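Restriction endonuclease S subunits (Thermoanaerobacter tengcongensis, PDB 3OKG) probably serves as the DNA-recognition (specificity) subunit of a type I restriction-modification system, joining methylase subunits to form the methyltransferase. Local coordinates at residues L213-F217 with Y329-Y333. Sequence-based numbering, arbitrary orientation.
Sequences LAEVF and YYLHY
Two helical ends meet here: 213-217, where helix 174-216 finishes, and 329-333, the last turn of helix 324-333. CA atoms approach to 6.8 Å at L213/Y333 and 7.1 Å at F217/Y330. F217 N still donates to L213 O (2.8 Å), but F217 itself leaves helical geometry (phi/psi -117/86); its CA-to-CB points toward the other helix, and chi1 m (-61°) with chi2 -45° sets the ring as a bump in the hollow between Y329, Y330 and Y333. One ring face receives Y330: Y330 CA lies 4.1 Å from the F217 centroid, 24° off the normal, and the tyrosine edge makes a T-shaped pair (centroids 5.0 Å, planes 62°; Y330 CD1 to F217 CD1 3.3 Å). F217 CZ reaches Y329 CB at 4.0 Å. The aromatic cluster of F217, Y330 and Y333 joins the end of the long helix linking the two halves of the S subunit to the second specificity domain. Y333, chi1 t (169°), lays its ring across the helix end: one face covers L213 C, L213 CB sits 3.9 Å from Y333 CD1, and F217 CB 3.3 Å from Y333 CE2; the F217 and Y333 planes are near parallel (28°) but slid apart, centroids 5.6 Å, barely overlapping. L213 (m, t) puts CD2 4.1 Å from Y329 CD2 and also touches L375 of helix 365-388, where D376 takes the Y329 hydroxyl hydrogen bond; Y330 OH is hydrogen-bonded to F359 O.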
# COMPACT_ATOMS: atom_id res chain seq x y z
N LEU A 213 12.55 -22.97 7.98
CA LEU A 213 11.92 -24.10 7.31
C LEU A 213 13.01 -25.05 6.80
O LEU A 213 12.90 -26.26 6.95
CB LEU A 213 11.03 -23.64 6.17
CG LEU A 213 9.76 -22.84 6.56
CD1 LEU A 213 9.17 -22.16 5.33
CD2 LEU A 213 8.71 -23.77 7.15
N ALA A 214 14.05 -24.48 6.19
CA ALA A 214 15.19 -25.26 5.67
C ALA A 214 15.87 -26.10 6.75
O ALA A 214 16.37 -27.19 6.49
CB ALA A 214 16.22 -24.34 5.02
N GLU A 215 15.88 -25.59 7.97
CA GLU A 215 16.51 -26.31 9.06
C GLU A 215 15.65 -27.49 9.53
O GLU A 215 16.15 -28.60 9.75
CB GLU A 215 16.76 -25.33 10.21
CG GLU A 215 17.44 -25.90 11.40
CD GLU A 215 18.11 -24.81 12.20
OE1 GLU A 215 17.85 -23.62 11.89
OE2 GLU A 215 18.89 -25.12 13.12
N VAL A 216 14.34 -27.27 9.66
CA VAL A 216 13.49 -28.33 10.20
C VAL A 216 13.11 -29.34 9.12
O VAL A 216 12.71 -30.47 9.44
CB VAL A 216 12.20 -27.79 10.88
CG1 VAL A 216 12.54 -26.87 12.04
CG2 VAL A 216 11.33 -27.09 9.87
N PHE A 217 13.20 -28.91 7.87
CA PHE A 217 12.84 -29.76 6.74
C PHE A 217 14.07 -30.00 5.87
O PHE A 217 14.32 -29.28 4.90
CB PHE A 217 11.73 -29.10 5.91
CG PHE A 217 10.46 -28.87 6.67
CD1 PHE A 217 9.94 -29.87 7.48
CD2 PHE A 217 9.79 -27.67 6.58
CE1 PHE A 217 8.77 -29.66 8.19
CE2 PHE A 217 8.62 -27.45 7.28
CZ PHE A 217 8.11 -28.45 8.09
N TYR A 329 2.93 -26.90 6.87
CA TYR A 329 4.20 -26.20 6.68
C TYR A 329 5.11 -26.93 5.70
O TYR A 329 5.79 -26.31 4.88
CB TYR A 329 4.93 -26.03 7.99
CG TYR A 329 4.54 -24.77 8.72
CD1 TYR A 329 3.92 -24.82 9.96
CD2 TYR A 329 4.78 -23.52 8.14
CE1 TYR A 329 3.55 -23.66 10.63
CE2 TYR A 329 4.41 -22.35 8.81
CZ TYR A 329 3.79 -22.43 10.04
OH TYR A 329 3.43 -21.29 10.70
N TYR A 330 5.13 -28.26 5.80
CA TYR A 330 6.02 -29.05 4.94
C TYR A 330 5.60 -28.92 3.48
O TYR A 330 6.42 -28.66 2.61
CB TYR A 330 5.98 -30.52 5.35
CG TYR A 330 7.05 -31.37 4.69
CD1 TYR A 330 8.38 -31.06 4.82
CD2 TYR A 330 6.70 -32.50 3.95
CE1 TYR A 330 9.37 -31.85 4.23
CE2 TYR A 330 7.67 -33.29 3.35
CZ TYR A 330 8.99 -32.97 3.50
OH TYR A 330 9.96 -33.74 2.92
N LEU A 331 4.30 -29.08 3.22
CA LEU A 331 3.77 -28.97 1.86
C LEU A 331 4.00 -27.59 1.27
O LEU A 331 4.28 -27.46 0.07
CB LEU A 331 2.27 -29.29 1.83
CG LEU A 331 1.84 -30.72 2.17
CD1 LEU A 331 0.32 -30.78 2.24
CD2 LEU A 331 2.38 -31.76 1.19
N HIS A 332 3.90 -26.56 2.09
CA HIS A 332 4.15 -25.20 1.65
C HIS A 332 5.61 -25.05 1.27
O HIS A 332 5.92 -24.58 0.18
CB HIS A 332 3.73 -24.18 2.71
CG HIS A 332 3.67 -22.77 2.21
ND1 HIS A 332 4.48 -21.76 2.69
CD2 HIS A 332 2.90 -22.20 1.25
CE1 HIS A 332 4.21 -20.63 2.06
NE2 HIS A 332 3.25 -20.87 1.18
N TYR A 333 6.51 -25.45 2.17
CA TYR A 333 7.94 -25.46 1.91
C TYR A 333 8.30 -26.23 0.64
O TYR A 333 9.23 -25.86 -0.06
CB TYR A 333 8.69 -26.04 3.12
CG TYR A 333 10.15 -26.34 2.89
CD1 TYR A 333 11.07 -25.32 2.65
CD2 TYR A 333 10.62 -27.65 2.97
CE1 TYR A 333 12.42 -25.61 2.46
CE2 TYR A 333 11.95 -27.94 2.79
CZ TYR A 333 12.85 -26.93 2.53
OH TYR A 333 14.18 -27.27 2.35